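Local coordinates for protein internalin (Listeria monocytogenes serotype 4b, PDB 4FMZ) that probably mediates bacterial adhesion to, or invasion of, host cells through a curved leucine-rich-repeat domain of the internalin family, at residues Leu201-Thr205 with Arg222-Ile228; Val170-Ala174 with Ile192-Leu198; Asn92-Asn98 with Glu114-Asp120; Asn142-Leu148 with Val162-Val167. Residue numbers count along the deposited sequence, not the author numbering.

Interaction 1: Leu201-Thr205 with Arg222-Ile228; sequences LHYFT and RLNSLKI
Adjacent coils of a leucine-rich-repeat solenoid meet here through their short parallel strands, 203-205 and 225-227, in the parallel sheet that runs the length of the domain. The strand axes pass 4.8 Å apart at 4°, and Y203, F204 and T205 pair with S225, L226 and K227, one repeat of 22 residues further on. Backbone hydrogen bonds zigzag across the gap: N224 N and S225 N both donate to H202 O (2.8 and 3.2 Å), F204 N to S225 O (3.1 Å), and K227 N to F204 O (3.0 Å). Y203, T205, S225 and K227 share one face of the sheet. F204 (chi1 t) and L226 (chi1 t, chi2 p) turn to the other, the buried interior of the solenoid, where F204 CD2 lies 3.6 Å from L226 CD1. L223 adds its CD1 to this core, 4.0 Å from F204 CB, as a consensus leucine does in such repeats. The next strand, 247-249, continues the pattern, with W247 making a cation-pi contact with K227. At the N-terminal end the loop residues also interlock: a water bridges L201 O (2.6 Å) and R222 N (2.7 Å), while H202, whose ND1 bonds to S200 and whose ring stacks on Y180, offers a ring face to R222, whose CB sits 3.8 Å from the ring centroid.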
# COMPACT_ATOMS: atom_id res chain seq x y z
N LEU A 201 13.01 -6.05 -0.94
CA LEU A 201 11.72 -5.84 -0.27
C LEU A 201 11.82 -6.03 1.25
O LEU A 201 12.33 -7.04 1.72
CB LEU A 201 10.66 -6.77 -0.88
CG LEU A 201 9.20 -6.30 -0.81
CD1 LEU A 201 9.00 -4.97 -1.56
CD2 LEU A 201 8.28 -7.35 -1.40
N HIS A 202 11.35 -5.04 2.01
CA HIS A 202 11.36 -5.09 3.47
C HIS A 202 9.93 -5.17 4.02
O HIS A 202 9.75 -5.59 5.15
CB HIS A 202 12.09 -3.86 4.05
CG HIS A 202 13.58 -3.89 3.91
ND1 HIS A 202 14.18 -3.91 2.66
CD2 HIS A 202 14.54 -3.78 4.85
CE1 HIS A 202 15.48 -3.87 2.89
NE2 HIS A 202 15.74 -3.80 4.20
N TYR A 203 8.94 -4.73 3.23
CA TYR A 203 7.52 -4.67 3.62
C TYR A 203 6.68 -5.22 2.48
O TYR A 203 6.76 -4.75 1.35
CB TYR A 203 7.12 -3.20 4.00
CG TYR A 203 7.92 -2.73 5.20
CD1 TYR A 203 7.47 -2.98 6.49
CD2 TYR A 203 9.20 -2.21 5.05
CE1 TYR A 203 8.27 -2.72 7.60
CE2 TYR A 203 10.01 -1.96 6.15
CZ TYR A 203 9.54 -2.21 7.42
OH TYR A 203 10.32 -1.92 8.51
N PHE A 204 5.94 -6.26 2.77
CA PHE A 204 5.10 -6.91 1.78
C PHE A 204 3.73 -7.25 2.38
O PHE A 204 3.64 -7.89 3.42
CB PHE A 204 5.79 -8.17 1.24
CG PHE A 204 5.07 -8.94 0.15
CD1 PHE A 204 4.35 -8.28 -0.85
CD2 PHE A 204 5.22 -10.32 0.05
CE1 PHE A 204 3.72 -9.00 -1.86
CE2 PHE A 204 4.60 -11.04 -0.98
CZ PHE A 204 3.85 -10.37 -1.92
N THR A 205 2.67 -6.80 1.71
CA THR A 205 1.30 -7.08 2.11
C THR A 205 0.56 -7.57 0.86
O THR A 205 0.72 -7.01 -0.23
CB THR A 205 0.67 -5.92 2.89
OG1 THR A 205 -0.65 -6.29 3.32
CG2 THR A 205 0.62 -4.61 2.12
N ARG A 222 15.69 -9.62 3.53
CA ARG A 222 15.66 -8.54 4.51
C ARG A 222 14.23 -8.20 4.95
O ARG A 222 14.05 -7.19 5.63
CB ARG A 222 16.37 -7.28 3.99
CG ARG A 222 17.88 -7.44 3.74
CD ARG A 222 18.65 -8.02 4.93
NE ARG A 222 18.82 -7.05 6.02
CZ ARG A 222 19.41 -7.34 7.18
NH1 ARG A 222 19.86 -8.56 7.42
NH2 ARG A 222 19.53 -6.40 8.11
N LEU A 223 13.23 -9.05 4.58
CA LEU A 223 11.82 -8.83 4.94
C LEU A 223 11.64 -8.60 6.43
O LEU A 223 12.11 -9.40 7.25
CB LEU A 223 10.92 -9.98 4.47
CG LEU A 223 9.44 -9.63 4.18
CD1 LEU A 223 9.31 -8.62 3.01
CD2 LEU A 223 8.67 -10.88 3.85
N ASN A 224 10.97 -7.49 6.77
CA ASN A 224 10.70 -7.07 8.14
C ASN A 224 9.25 -7.34 8.51
O ASN A 224 8.98 -7.81 9.62
CB ASN A 224 11.03 -5.57 8.31
CG ASN A 224 10.70 -5.02 9.66
OD1 ASN A 224 9.54 -4.84 10.00
ND2 ASN A 224 11.71 -4.75 10.47
N SER A 225 8.31 -7.03 7.60
CA SER A 225 6.88 -7.24 7.84
C SER A 225 6.22 -7.94 6.67
O SER A 225 6.45 -7.58 5.51
CB SER A 225 6.18 -5.91 8.13
OG SER A 225 6.75 -5.26 9.25
N LEU A 226 5.40 -8.95 6.97
CA LEU A 226 4.66 -9.73 5.99
C LEU A 226 3.23 -9.89 6.47
O LEU A 226 3.01 -10.38 7.57
CB LEU A 226 5.34 -11.11 5.74
CG LEU A 226 4.60 -12.10 4.80
CD1 LEU A 226 4.59 -11.60 3.35
CD2 LEU A 226 5.25 -13.45 4.82
N LYS A 227 2.28 -9.43 5.65
CA LYS A 227 0.84 -9.51 5.90
C LYS A 227 0.24 -10.22 4.70
O LYS A 227 0.23 -9.68 3.60
CB LYS A 227 0.22 -8.11 6.11
CG LYS A 227 0.83 -7.29 7.25
CD LYS A 227 0.11 -5.95 7.42
CE LYS A 227 0.69 -5.12 8.54
NZ LYS A 227 2.01 -4.52 8.20
N ILE A 228 -0.18 -11.48 4.88
CA ILE A 228 -0.66 -12.27 3.76
C ILE A 228 -1.79 -13.23 4.23
O ILE A 228 -1.90 -14.38 3.78
CB ILE A 228 0.57 -12.98 3.09
CG1 ILE A 228 0.30 -13.44 1.64
CG2 ILE A 228 1.24 -14.04 3.98
CD1 ILE A 228 1.60 -13.67 0.76
O HOH W 1 14.53 -8.46 1.39

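Interaction 2: Val170-Ala174 with Ile192-Leu198; sequences VTPIA and ISPLASL
On the convex side of the leucine-rich-repeat solenoid, two successive turns nest side by side, each following a strand of the concave sheet. Residues 171-174 have helical backbone angles, and 193-197 form a 3-10 segment; A174 and L195 bring their CA atoms to 5.1 Å. V170 (chi1 m) points across the gap and pushes CG2 into a hollow floored by I192, P194 and L195, reaching 3.9 Å from L195 CG and 4.4 Å from P194 CD. I173 (m, t) rests its CG2 against the adjoining tips of two leucines, both m, t: 3.8 Å from L195 CD2 and 4.1 Å from L198 CD1. Nearer the surface, small A174 leaves room for the proline, its CB lying 3.9 Å from P194 CB and 3.2 Å from P194 O. L182, on the strand between, meets I173, L195 and L198 from the inside. One direct hydrogen bond crosses, S197 OG to A174 O at 2.6 Å, so the contact is chiefly hydrophobic, with a single polar tie at its outer edge.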
# COMPACT_ATOMS: atom_id res chain seq x y z
N VAL A 170 1.47 -10.88 -11.81
CA VAL A 170 2.37 -9.92 -11.17
C VAL A 170 3.78 -9.96 -11.85
O VAL A 170 4.71 -9.36 -11.31
CB VAL A 170 2.43 -10.08 -9.62
CG1 VAL A 170 1.06 -9.84 -8.99
CG2 VAL A 170 2.98 -11.44 -9.19
N THR A 171 3.92 -10.63 -13.02
CA THR A 171 5.19 -10.74 -13.76
C THR A 171 5.83 -9.34 -14.02
O THR A 171 7.02 -9.22 -13.76
CB THR A 171 5.05 -11.54 -15.08
OG1 THR A 171 4.51 -12.83 -14.80
CG2 THR A 171 6.38 -11.74 -15.79
N PRO A 172 5.09 -8.27 -14.42
CA PRO A 172 5.76 -6.97 -14.62
C PRO A 172 6.44 -6.42 -13.35
O PRO A 172 7.42 -5.69 -13.47
CB PRO A 172 4.62 -6.04 -15.05
CG PRO A 172 3.60 -6.96 -15.63
CD PRO A 172 3.65 -8.18 -14.78
N ILE A 173 5.91 -6.77 -12.14
CA ILE A 173 6.45 -6.28 -10.86
C ILE A 173 7.83 -6.92 -10.57
O ILE A 173 8.62 -6.34 -9.83
CB ILE A 173 5.44 -6.50 -9.69
CG1 ILE A 173 4.10 -5.80 -9.98
CG2 ILE A 173 6.02 -6.02 -8.33
CD1 ILE A 173 2.99 -6.16 -8.98
N ALA A 174 8.12 -8.09 -11.17
CA ALA A 174 9.42 -8.77 -10.99
C ALA A 174 10.60 -7.86 -11.39
O ALA A 174 11.67 -7.97 -10.80
CB ALA A 174 9.46 -10.06 -11.79
N ILE A 192 2.68 -15.88 -7.06
CA ILE A 192 3.63 -14.79 -6.79
C ILE A 192 5.09 -15.22 -7.13
O ILE A 192 6.02 -14.47 -6.84
CB ILE A 192 3.53 -14.24 -5.34
CG1 ILE A 192 3.61 -15.35 -4.26
CG2 ILE A 192 2.30 -13.33 -5.16
CD1 ILE A 192 4.09 -14.85 -2.84
N SER A 193 5.28 -16.38 -7.81
CA SER A 193 6.62 -16.87 -8.17
C SER A 193 7.51 -15.80 -8.87
O SER A 193 8.67 -15.76 -8.50
CB SER A 193 6.55 -18.15 -9.00
OG SER A 193 5.87 -17.96 -10.23
N PRO A 194 7.04 -14.87 -9.75
CA PRO A 194 7.97 -13.86 -10.31
C PRO A 194 8.53 -12.89 -9.26
O PRO A 194 9.56 -12.26 -9.52
CB PRO A 194 7.09 -13.07 -11.29
CG PRO A 194 5.95 -13.96 -11.60
CD PRO A 194 5.69 -14.69 -10.33
N LEU A 195 7.90 -12.78 -8.08
CA LEU A 195 8.34 -11.85 -7.04
C LEU A 195 9.62 -12.30 -6.32
O LEU A 195 10.14 -11.54 -5.49
CB LEU A 195 7.20 -11.56 -6.03
CG LEU A 195 5.90 -10.94 -6.62
CD1 LEU A 195 5.01 -10.41 -5.52
CD2 LEU A 195 6.20 -9.80 -7.66
N ALA A 196 10.20 -13.46 -6.70
CA ALA A 196 11.46 -13.98 -6.18
C ALA A 196 12.63 -13.02 -6.50
O ALA A 196 13.67 -13.08 -5.84
CB ALA A 196 11.73 -15.37 -6.75
N SER A 197 12.45 -12.11 -7.46
CA SER A 197 13.47 -11.12 -7.84
C SER A 197 13.49 -9.89 -6.91
O SER A 197 14.43 -9.09 -6.98
CB SER A 197 13.22 -10.66 -9.27
OG SER A 197 11.93 -10.09 -9.35
N LEU A 198 12.48 -9.74 -6.02
CA LEU A 198 12.37 -8.57 -5.14
C LEU A 198 13.22 -8.74 -3.87
O LEU A 198 12.70 -8.77 -2.75
CB LEU A 198 10.89 -8.25 -4.81
CG LEU A 198 9.96 -8.03 -6.02
CD1 LEU A 198 8.57 -7.62 -5.59
CD2 LEU A 198 10.53 -6.99 -7.03

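Interaction 3: Asn92-Asn98 with Glu114-Asp120; sequences NLYIGTN and ELYLNED
Polar bonds run along almost the whole of this junction between consecutive coils of the leucine-rich-repeat solenoid. L93 N donates to E114 O (2.9 Å), Y116 N to L93 O (3.0 Å) and I95 N to Y116 O (2.9 Å), fixing parallel strands 92-94 and 114-116 in the register N92-E114, L93-L115, Y94-Y116, with axes 4.9 Å apart at 8°. Beyond the strands the chains stay paired: T97 N reaches N118 O (2.7 Å), where L117-D120 makes a type II turn, and N98 N bonds weakly to D120 OD1 (3.1 Å). N98 and D120 occupy equivalent positions of successive repeats; the N98 side chain in turn bonds back to L73 O in the preceding coil. On the exposed face, Y94 OH donates to E114 OE1 (3.1 Å) and receives N92 ND2 (2.9 Å). Y94 and Y116, both chi1 m, form an edge-to-face pair, the edge of Y94 toward the face of Y116, with centroids 4.8 Å apart and planes at 62°. The opposite face carries the leucine core, L93 CD2 lying 3.8 Å from L115 CD1. I95 (p, t) extends this core past the strand, bringing its CD1 to 3.6 Å from L117 CD2.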
# COMPACT_ATOMS: atom_id res chain seq x y z
N ASN A 92 5.61 15.64 -8.29
CA ASN A 92 4.62 15.08 -7.36
C ASN A 92 3.21 15.39 -7.82
O ASN A 92 2.84 16.56 -7.93
CB ASN A 92 4.85 15.61 -5.93
CG ASN A 92 6.24 15.39 -5.39
OD1 ASN A 92 7.25 15.81 -5.96
ND2 ASN A 92 6.32 14.72 -4.25
N LEU A 93 2.44 14.34 -8.12
CA LEU A 93 1.07 14.50 -8.60
C LEU A 93 0.13 13.57 -7.83
O LEU A 93 0.25 12.34 -7.94
CB LEU A 93 1.02 14.23 -10.12
CG LEU A 93 -0.33 14.29 -10.84
CD1 LEU A 93 -1.01 15.65 -10.63
CD2 LEU A 93 -0.14 14.04 -12.32
N TYR A 94 -0.80 14.16 -7.05
CA TYR A 94 -1.76 13.42 -6.21
C TYR A 94 -3.16 13.68 -6.73
O TYR A 94 -3.70 14.76 -6.53
CB TYR A 94 -1.60 13.85 -4.74
CG TYR A 94 -0.16 13.81 -4.28
CD1 TYR A 94 0.52 12.60 -4.13
CD2 TYR A 94 0.56 14.99 -4.09
CE1 TYR A 94 1.87 12.55 -3.74
CE2 TYR A 94 1.91 14.96 -3.69
CZ TYR A 94 2.55 13.73 -3.51
OH TYR A 94 3.88 13.67 -3.12
N ILE A 95 -3.70 12.73 -7.51
CA ILE A 95 -5.02 12.91 -8.12
C ILE A 95 -5.92 11.73 -7.84
O ILE A 95 -6.79 11.41 -8.66
CB ILE A 95 -4.94 13.25 -9.64
CG1 ILE A 95 -3.89 12.39 -10.38
CG2 ILE A 95 -4.71 14.74 -9.84
CD1 ILE A 95 -3.85 12.57 -11.94
N GLY A 96 -5.74 11.13 -6.66
CA GLY A 96 -6.59 10.04 -6.19
C GLY A 96 -7.95 10.56 -5.75
O GLY A 96 -8.12 11.77 -5.58
N THR A 97 -8.91 9.65 -5.54
CA THR A 97 -10.31 9.91 -5.12
C THR A 97 -10.98 10.97 -6.05
O THR A 97 -11.56 11.96 -5.61
CB THR A 97 -10.44 10.24 -3.60
OG1 THR A 97 -9.49 11.21 -3.21
CG2 THR A 97 -10.28 9.02 -2.72
N ASN A 98 -10.88 10.73 -7.36
CA ASN A 98 -11.50 11.55 -8.40
C ASN A 98 -12.28 10.58 -9.30
O ASN A 98 -12.55 9.45 -8.88
CB ASN A 98 -10.45 12.37 -9.16
CG ASN A 98 -10.10 13.66 -8.46
OD1 ASN A 98 -10.90 14.58 -8.42
ND2 ASN A 98 -8.92 13.74 -7.87
N GLU A 114 6.54 10.87 -7.75
CA GLU A 114 5.43 10.39 -6.92
C GLU A 114 4.10 10.64 -7.64
O GLU A 114 3.80 11.78 -8.01
CB GLU A 114 5.44 11.06 -5.54
CG GLU A 114 6.67 10.77 -4.71
CD GLU A 114 6.53 11.00 -3.22
OE1 GLU A 114 5.38 11.01 -2.71
OE2 GLU A 114 7.58 11.18 -2.55
N LEU A 115 3.34 9.57 -7.85
CA LEU A 115 2.06 9.65 -8.55
C LEU A 115 1.01 8.78 -7.87
O LEU A 115 1.17 7.56 -7.81
CB LEU A 115 2.25 9.23 -10.03
CG LEU A 115 0.99 9.08 -10.89
CD1 LEU A 115 0.29 10.44 -11.15
CD2 LEU A 115 1.35 8.42 -12.19
N TYR A 116 -0.07 9.42 -7.34
CA TYR A 116 -1.17 8.67 -6.69
C TYR A 116 -2.42 8.82 -7.54
O TYR A 116 -2.85 9.93 -7.85
CB TYR A 116 -1.47 9.11 -5.24
CG TYR A 116 -0.33 9.09 -4.24
CD1 TYR A 116 0.88 8.48 -4.55
CD2 TYR A 116 -0.47 9.66 -2.98
CE1 TYR A 116 1.95 8.49 -3.65
CE2 TYR A 116 0.58 9.68 -2.07
CZ TYR A 116 1.79 9.09 -2.41
OH TYR A 116 2.85 9.14 -1.55
N LEU A 117 -2.97 7.68 -7.93
CA LEU A 117 -4.16 7.54 -8.76
C LEU A 117 -5.15 6.62 -8.06
O LEU A 117 -6.00 6.01 -8.71
CB LEU A 117 -3.75 6.96 -10.12
CG LEU A 117 -2.95 7.89 -11.03
CD1 LEU A 117 -2.23 7.10 -12.10
CD2 LEU A 117 -3.84 8.94 -11.65
N ASN A 118 -5.02 6.51 -6.74
CA ASN A 118 -5.87 5.65 -5.91
C ASN A 118 -7.33 6.07 -5.94
O ASN A 118 -7.63 7.26 -5.94
CB ASN A 118 -5.37 5.62 -4.45
CG ASN A 118 -5.32 6.99 -3.82
OD1 ASN A 118 -4.52 7.84 -4.20
ND2 ASN A 118 -6.21 7.26 -2.88
N GLU A 119 -8.22 5.07 -5.98
CA GLU A 119 -9.68 5.25 -5.99
C GLU A 119 -10.17 6.07 -7.21
O GLU A 119 -11.15 6.80 -7.12
CB GLU A 119 -10.19 5.86 -4.66
CG GLU A 119 -10.01 4.90 -3.49
CD GLU A 119 -10.16 5.50 -2.11
OE1 GLU A 119 -11.32 5.68 -1.66
OE2 GLU A 119 -9.12 5.74 -1.45
N ASP A 120 -9.51 5.89 -8.36
CA ASP A 120 -9.95 6.45 -9.63
C ASP A 120 -10.61 5.29 -10.39
O ASP A 120 -10.91 4.28 -9.76
CB ASP A 120 -8.77 7.11 -10.37
CG ASP A 120 -8.48 8.53 -9.90
OD1 ASP A 120 -9.44 9.29 -9.74
OD2 ASP A 120 -7.30 8.87 -9.72
O HOH W 2 -4.09 10.91 -4.18
O HOH W 3 -7.21 10.11 -2.26
O HOH W 4 -13.51 7.78 -6.94

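Interaction 4: Asn142-Leu148 with Val162-Val167; sequences NHNLSDL and VTESKV
Side chains do much of the joining where two neighbouring coils of the leucine-rich-repeat solenoid leave their strands. H143, the second residue of a type I turn from N142 to L145, takes chi1 m and chi2 -47°, which swings ND1 onto E164 O at 2.8 Å with its ring edge toward the carbonyl; H143 CA also approaches E164 O, at 3.2 Å. E164 presents this oxygen from a left-handed backbone conformation (phi/psi 52/36°). S165 (chi1 p) turns OG to accept from V167 N (3.2 Å), an ST turn, and the same OG bonds to N187 of the following coil. L145 O then receives K166 N at 2.9 Å, and the extended K166 side chain passes H143 O, with CG 3.6 Å from it. Facing the interior, L145 (t, p) and L148 (m, t) meet V162 and V167, both chi1 t: L145 CD2 is 4.1 Å from V162 CG1, L148 CD2 is 4.0 Å from V162 CG2, and L148 CD1 is 3.8 Å from V167 CG1. CA atoms draw to 4.1 Å at H143-S165 and 4.0 Å at S146-V167. With two direct hydrogen bonds above a leucine-valine cluster, the coils are held by directional polar links at the surface and by dispersion and hydrophobic burial beneath.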
# COMPACT_ATOMS: atom_id res chain seq x y z
N ASN A 142 -8.35 0.78 -8.06
CA ASN A 142 -8.74 0.95 -9.45
C ASN A 142 -9.28 -0.43 -9.77
O ASN A 142 -8.52 -1.31 -10.18
CB ASN A 142 -7.56 1.41 -10.32
CG ASN A 142 -7.31 2.89 -10.22
OD1 ASN A 142 -7.96 3.69 -10.90
ND2 ASN A 142 -6.42 3.30 -9.33
N HIS A 143 -10.55 -0.66 -9.42
CA HIS A 143 -11.23 -1.96 -9.45
C HIS A 143 -11.17 -2.72 -10.78
O HIS A 143 -11.21 -3.94 -10.76
CB HIS A 143 -12.69 -1.82 -9.01
CG HIS A 143 -12.84 -1.21 -7.65
ND1 HIS A 143 -12.07 -1.63 -6.57
CD2 HIS A 143 -13.65 -0.20 -7.24
CE1 HIS A 143 -12.44 -0.87 -5.55
NE2 HIS A 143 -13.39 -0.01 -5.90
N ASN A 144 -11.03 -2.01 -11.91
CA ASN A 144 -11.03 -2.63 -13.23
C ASN A 144 -9.63 -2.77 -13.85
O ASN A 144 -9.52 -3.23 -14.99
CB ASN A 144 -11.97 -1.88 -14.15
CG ASN A 144 -13.40 -1.94 -13.67
OD1 ASN A 144 -13.98 -3.02 -13.49
ND2 ASN A 144 -13.99 -0.79 -13.40
N LEU A 145 -8.57 -2.45 -13.09
CA LEU A 145 -7.19 -2.59 -13.55
C LEU A 145 -6.77 -4.08 -13.50
O LEU A 145 -7.09 -4.76 -12.53
CB LEU A 145 -6.26 -1.73 -12.66
CG LEU A 145 -4.75 -1.80 -12.93
CD1 LEU A 145 -4.39 -1.28 -14.33
CD2 LEU A 145 -4.00 -1.03 -11.86
N SER A 146 -6.06 -4.57 -14.54
CA SER A 146 -5.58 -5.96 -14.55
C SER A 146 -4.20 -6.12 -15.19
O SER A 146 -3.45 -7.01 -14.80
CB SER A 146 -6.57 -6.89 -15.26
OG SER A 146 -6.66 -6.59 -16.64
N ASP A 147 -3.88 -5.28 -16.19
CA ASP A 147 -2.63 -5.31 -16.94
C ASP A 147 -1.58 -4.33 -16.36
O ASP A 147 -1.65 -3.12 -16.62
CB ASP A 147 -2.90 -5.01 -18.42
CG ASP A 147 -1.72 -5.21 -19.35
OD1 ASP A 147 -0.61 -5.49 -18.86
OD2 ASP A 147 -1.91 -5.06 -20.58
N LEU A 148 -0.58 -4.87 -15.65
CA LEU A 148 0.49 -4.05 -15.07
C LEU A 148 1.74 -3.97 -15.95
O LEU A 148 2.73 -3.39 -15.50
CB LEU A 148 0.90 -4.59 -13.69
CG LEU A 148 -0.12 -4.51 -12.57
CD1 LEU A 148 0.42 -5.17 -11.34
CD2 LEU A 148 -0.54 -3.06 -12.26
N VAL A 162 -1.05 -1.64 -5.44
CA VAL A 162 -2.04 -2.07 -6.45
C VAL A 162 -3.03 -2.93 -5.66
O VAL A 162 -2.67 -4.01 -5.22
CB VAL A 162 -1.46 -2.80 -7.69
CG1 VAL A 162 -2.58 -3.15 -8.68
CG2 VAL A 162 -0.37 -1.99 -8.39
N THR A 163 -4.22 -2.41 -5.39
CA THR A 163 -5.20 -3.14 -4.57
C THR A 163 -6.60 -3.15 -5.14
O THR A 163 -6.93 -2.28 -5.96
CB THR A 163 -5.28 -2.52 -3.14
OG1 THR A 163 -5.74 -1.17 -3.25
CG2 THR A 163 -3.95 -2.58 -2.37
N GLU A 164 -7.45 -4.09 -4.65
CA GLU A 164 -8.88 -4.21 -4.96
C GLU A 164 -9.17 -4.23 -6.47
O GLU A 164 -10.18 -3.66 -6.92
CB GLU A 164 -9.65 -3.05 -4.31
CG GLU A 164 -9.56 -3.04 -2.80
CD GLU A 164 -10.29 -1.85 -2.19
OE1 GLU A 164 -11.51 -1.72 -2.41
OE2 GLU A 164 -9.62 -1.04 -1.51
N SER A 165 -8.28 -4.85 -7.24
CA SER A 165 -8.38 -4.85 -8.70
C SER A 165 -8.54 -6.25 -9.29
O SER A 165 -8.68 -7.23 -8.56
CB SER A 165 -7.13 -4.19 -9.28
OG SER A 165 -6.01 -5.06 -9.14
N LYS A 166 -8.50 -6.34 -10.62
CA LYS A 166 -8.62 -7.59 -11.36
C LYS A 166 -7.21 -8.14 -11.70
O LYS A 166 -7.09 -9.07 -12.50
CB LYS A 166 -9.47 -7.37 -12.63
CG LYS A 166 -10.94 -7.13 -12.31
CD LYS A 166 -11.80 -6.99 -13.55
CE LYS A 166 -13.21 -6.60 -13.15
NZ LYS A 166 -14.15 -6.63 -14.30
N VAL A 167 -6.15 -7.61 -11.03
CA VAL A 167 -4.76 -8.02 -11.23
C VAL A 167 -4.55 -9.48 -10.77
O VAL A 167 -4.76 -9.82 -9.61
CB VAL A 167 -3.71 -7.07 -10.57
CG1 VAL A 167 -2.32 -7.72 -10.47
CG2 VAL A 167 -3.63 -5.75 -11.35
O HOH W 5 -12.30 -5.63 -8.74

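In the fold
The four contacts illustrate how a solenoid is built: each joins one coil to the next, and together they sample the sheet, the turns that follow it and the convex side. Interactions 1 and 3 belong to the same parallel sheet, with centres 24 Å apart and no touch. Interaction 3 meets interaction 4 through N142, whose ND2 lies 2.8 Å from L117 O, a probable hydrogen bond. Interaction 4 passes to interaction 2 in the core, L148 CD1 being 3.6 Å from I173 CD1, and interaction 2 reaches interaction 1 where L195 CD1 packs 3.8 Å from F204 CZ. A 1,2-ethanediol, probably from the crystallisation liquor, lies about 5 Å from the T205 side chain.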